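Side-chain contacts in bromodomain adjacent to zinc finger domain protein 2B (PDB 4QF3), which probably binds histone tails through its PHD zinc finger and is thought to act in ISWI-linked transcriptional regulation: residues 15-18 against 19-22; 34-37 against 38-42. All blocks are in the same frame, centred on the assembly; numbering follows the deposited sequence.

Contact 1: 15-18 against 19-22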
# COMPACT_ATOMS: atom_id res chain seq x y z
N GLY A 15 -9.70 4.92 -2.97
CA GLY A 15 -8.47 5.73 -3.09
C GLY A 15 -8.43 6.95 -2.20
O GLY A 15 -7.63 7.88 -2.41
N ASP A 16 -9.24 6.95 -1.16
CA ASP A 16 -9.23 8.02 -0.18
C ASP A 16 -8.09 7.88 0.85
O ASP A 16 -7.34 6.89 0.82
CB ASP A 16 -10.60 8.09 0.54
CG ASP A 16 -10.96 6.83 1.34
OD1 ASP A 16 -10.33 5.76 1.20
OD2 ASP A 16 -11.92 6.89 2.12
N ASN A 17 -8.00 8.81 1.79
CA ASN A 17 -7.04 8.72 2.88
C ASN A 17 -5.64 8.48 2.33
O ASN A 17 -4.94 7.54 2.73
CB ASN A 17 -7.38 7.60 3.86
CG ASN A 17 -8.25 8.06 5.01
OD1 ASN A 17 -9.24 7.40 5.35
ND2 ASN A 17 -7.89 9.17 5.63
N GLU A 18 -5.21 9.34 1.42
CA GLU A 18 -3.97 9.13 0.71
C GLU A 18 -2.74 9.02 1.60
O GLU A 18 -1.86 8.23 1.29
CB GLU A 18 -3.82 10.21 -0.37
CG GLU A 18 -4.71 9.91 -1.58
CD GLU A 18 -5.41 11.13 -2.14
OE1 GLU A 18 -4.71 12.12 -2.47
OE2 GLU A 18 -6.66 11.10 -2.26
N GLU A 19 -2.69 9.75 2.72
CA GLU A 19 -1.53 9.68 3.63
C GLU A 19 -1.38 8.27 4.22
O GLU A 19 -0.27 7.83 4.55
CB GLU A 19 -1.69 10.70 4.76
CG GLU A 19 -0.63 10.60 5.86
CD GLU A 19 -0.49 11.90 6.65
OE1 GLU A 19 -0.00 12.86 6.03
OE2 GLU A 19 -0.89 11.93 7.83
N LEU A 20 -2.51 7.57 4.31
CA LEU A 20 -2.56 6.24 4.91
C LEU A 20 -2.61 5.12 3.85
O LEU A 20 -2.57 3.93 4.20
CB LEU A 20 -3.77 6.11 5.84
CG LEU A 20 -3.78 7.11 7.02
CD1 LEU A 20 -5.08 6.96 7.79
CD2 LEU A 20 -2.57 6.97 7.94
N LEU A 21 -2.71 5.51 2.59
CA LEU A 21 -2.74 4.56 1.51
C LEU A 21 -1.30 4.30 1.08
O LEU A 21 -0.67 5.05 0.30
CB LEU A 21 -3.65 5.08 0.39
CG LEU A 21 -3.74 4.25 -0.86
CD1 LEU A 21 -4.29 2.89 -0.53
CD2 LEU A 21 -4.67 4.95 -1.86
N LEU A 22 -0.76 3.22 1.62
CA LEU A 22 0.64 2.82 1.38
C LEU A 22 0.90 2.25 -0.01
O LEU A 22 0.23 1.28 -0.39
CB LEU A 22 1.09 1.82 2.46
CG LEU A 22 0.83 2.23 3.90
CD1 LEU A 22 1.47 1.16 4.75
CD2 LEU A 22 1.32 3.63 4.27
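Asn17 O receives the backbone N-H of Leu20 at 2.9 Å, measured from N to O. The bond is bent, with 141° at the hydrogen. The donor sits above the carbonyl plane of Asn17. One residue further on, Leu21 N donates to Glu18 O at 3.1 Å. This donor stands still more steeply over its carbonyl, 75° out of the plane. The two bonds run from residue i+3 back to residue i, so the chain makes two overlapping tight turns at 17-20 and 18-21. Asn17 opens the first turn with a left-handed backbone conformation. Glu18 and Glu19 occupy the middle of that turn with helix-like backbone angles. The turns lead directly into strand 21-23, the first strand of the small two-stranded antiparallel sheet of the PHD finger. Leu22 is hydrogen-bonded through the backbone to Cys31 of strand 30-32, and Leu20 to Thr33 just beyond the strand ends. Leu21 points back into the bend. Its CB lies 3.6 Å from Asn17 O. Its CG stands anti to the backbone N (chi1 177°), which directs the branch toward Gly15. Leu21 CD2 is 4.1 Å from Gly15 CA. The same side chain also packs on His32, a zinc ligand, whose NE2 is hydrogen-bonded to Asp16 O. Asn17 and Leu20 lie alongside each other and point the same way. Their closest side-chain approach is loose, 4.2 Å from Asn17 ND2 to Leu20 CD1.

Contact 2: 34-37 against 38-42. With ZN (zinc ion), chain C.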
# COMPACT_ATOMS: atom_id res chain seq x y z
N TYR A 34 -4.99 0.72 7.75
CA TYR A 34 -6.07 0.16 8.54
C TYR A 34 -6.82 -0.96 7.84
O TYR A 34 -7.71 -1.57 8.42
CB TYR A 34 -7.05 1.29 8.93
CG TYR A 34 -7.54 2.13 7.76
CD1 TYR A 34 -8.52 1.64 6.88
CD2 TYR A 34 -7.03 3.37 7.52
CE1 TYR A 34 -8.96 2.41 5.83
CE2 TYR A 34 -7.49 4.16 6.49
CZ TYR A 34 -8.46 3.65 5.62
OH TYR A 34 -8.87 4.46 4.55
N CYS A 35 -6.45 -1.22 6.59
CA CYS A 35 -6.99 -2.33 5.79
C CYS A 35 -6.08 -3.55 5.83
O CYS A 35 -6.56 -4.66 5.59
CB CYS A 35 -7.24 -1.94 4.31
SG CYS A 35 -8.63 -0.80 4.15
N HIS A 36 -4.80 -3.38 6.18
CA HIS A 36 -3.97 -4.52 6.50
C HIS A 36 -4.45 -5.25 7.73
O HIS A 36 -5.05 -4.65 8.63
CB HIS A 36 -2.54 -4.10 6.83
CG HIS A 36 -1.73 -3.73 5.66
ND1 HIS A 36 -0.99 -4.66 4.96
CD2 HIS A 36 -1.50 -2.54 5.06
CE1 HIS A 36 -0.33 -4.06 3.99
NE2 HIS A 36 -0.62 -2.77 4.03
N ARG A 37 -4.19 -6.56 7.78
CA ARG A 37 -4.31 -7.36 9.00
C ARG A 37 -3.00 -8.12 9.18
O ARG A 37 -2.59 -8.80 8.24
CB ARG A 37 -5.46 -8.35 8.92
CG ARG A 37 -6.79 -7.72 8.75
CD ARG A 37 -7.23 -7.03 10.05
NE ARG A 37 -8.54 -6.42 9.86
CZ ARG A 37 -8.75 -5.20 9.36
NH1 ARG A 37 -7.74 -4.40 9.01
NH2 ARG A 37 -10.00 -4.76 9.23
N PRO A 38 -2.33 -7.94 10.32
CA PRO A 38 -2.60 -6.99 11.39
C PRO A 38 -2.53 -5.56 10.88
O PRO A 38 -1.83 -5.26 9.92
CB PRO A 38 -1.44 -7.22 12.39
CG PRO A 38 -0.90 -8.57 12.06
CD PRO A 38 -1.15 -8.78 10.61
N LYS A 39 -3.31 -4.68 11.50
CA LYS A 39 -3.33 -3.30 11.07
C LYS A 39 -1.96 -2.67 11.33
O LYS A 39 -1.29 -3.02 12.32
CB LYS A 39 -4.36 -2.44 11.80
CG LYS A 39 -5.81 -2.77 11.48
CD LYS A 39 -6.81 -1.94 12.32
CE LYS A 39 -8.23 -2.15 11.83
NZ LYS A 39 -9.16 -1.27 12.63
N ILE A 40 -1.57 -1.77 10.43
CA ILE A 40 -0.31 -1.06 10.52
C ILE A 40 -0.58 0.17 11.34
O ILE A 40 -1.42 0.97 10.97
CB ILE A 40 0.24 -0.64 9.15
CG1 ILE A 40 0.40 -1.84 8.21
CG2 ILE A 40 1.55 0.12 9.28
CD1 ILE A 40 1.33 -2.88 8.72
N THR A 41 0.16 0.35 12.43
CA THR A 41 -0.07 1.47 13.34
C THR A 41 1.05 2.49 13.37
O THR A 41 0.96 3.46 14.14
CB THR A 41 -0.37 0.98 14.77
OG1 THR A 41 0.72 0.19 15.25
CG2 THR A 41 -1.64 0.15 14.84
N THR A 42 2.04 2.32 12.49
CA THR A 42 3.08 3.33 12.22
C THR A 42 3.02 3.73 10.75
O THR A 42 3.12 2.85 9.87
CB THR A 42 4.50 2.77 12.48
OG1 THR A 42 4.63 2.33 13.84
CG2 THR A 42 5.56 3.83 12.21
ZN ZN C . -8.39 0.22 2.12
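Arg37 and Pro38 are joined by a cis peptide bond, which brings their CA atoms to 3.0 Å. The chain turns sharply here, and Lys39 comes back beside Arg37. The Arg37 side chain folds over its own backbone. Its CG is anti to the carbonyl carbon (chi1 -61°) and the chain bends again at chi2 (-72°). This brings NH1 within reach of two carbonyls. Arg37 NH1 donates to His36 O at 2.7 Å and to Tyr34 O at 2.9 Å. Both oxygens lie close to the guanidinium plane, so the two bonds fix its rotation. Lys39 runs alongside in an extended chain. Its CE lies over one face of the guanidinium, 3.6 Å from Arg37 NH1. The charged ends stay apart, with Arg37 NH2 and Lys39 NZ at 4.9 Å. Lys39 CA also makes a CA-H...O contact to His36 O at 3.3 Å. On another side of the loop, Ile40 CG1 meets the His36 ring obliquely, 3.7 Å from CD2. Cys35 binds a zinc ion through SG at 2.3 Å, and Cys9, Cys12 and His32 complete the site. The loop thus carries a metal ligand of the PHD finger near its beginning. It follows strand 30-32 and precedes helix 51-57. The Tyr34 ring stacks on His32 at the end of that strand, and Ile40 is hydrogen-bonded through its backbone to Thr33 just after it.

In the fold
Contact 1 closes before contact 2 opens, and strand 30-32 comes between them in the chain. Their centres are 12 Å apart. Tyr34 joins the two: its OH is 3.1 Å from Asn17 OD1, a probable hydrogen bond, and its CE2 packs on Leu20 CD1 at 3.9 Å. Both contacts border the same zinc site. Contact 2 supplies a ligand, Cys35, while in contact 1 the side chain of Leu21 lies about 6 Å from the same zinc ion. The side chain of His36 is about 9 Å from the other zinc, held by Cys24, Cys27, Cys50 and Cys53. Two zinc sites of this kind are the hallmark of the PHD finger.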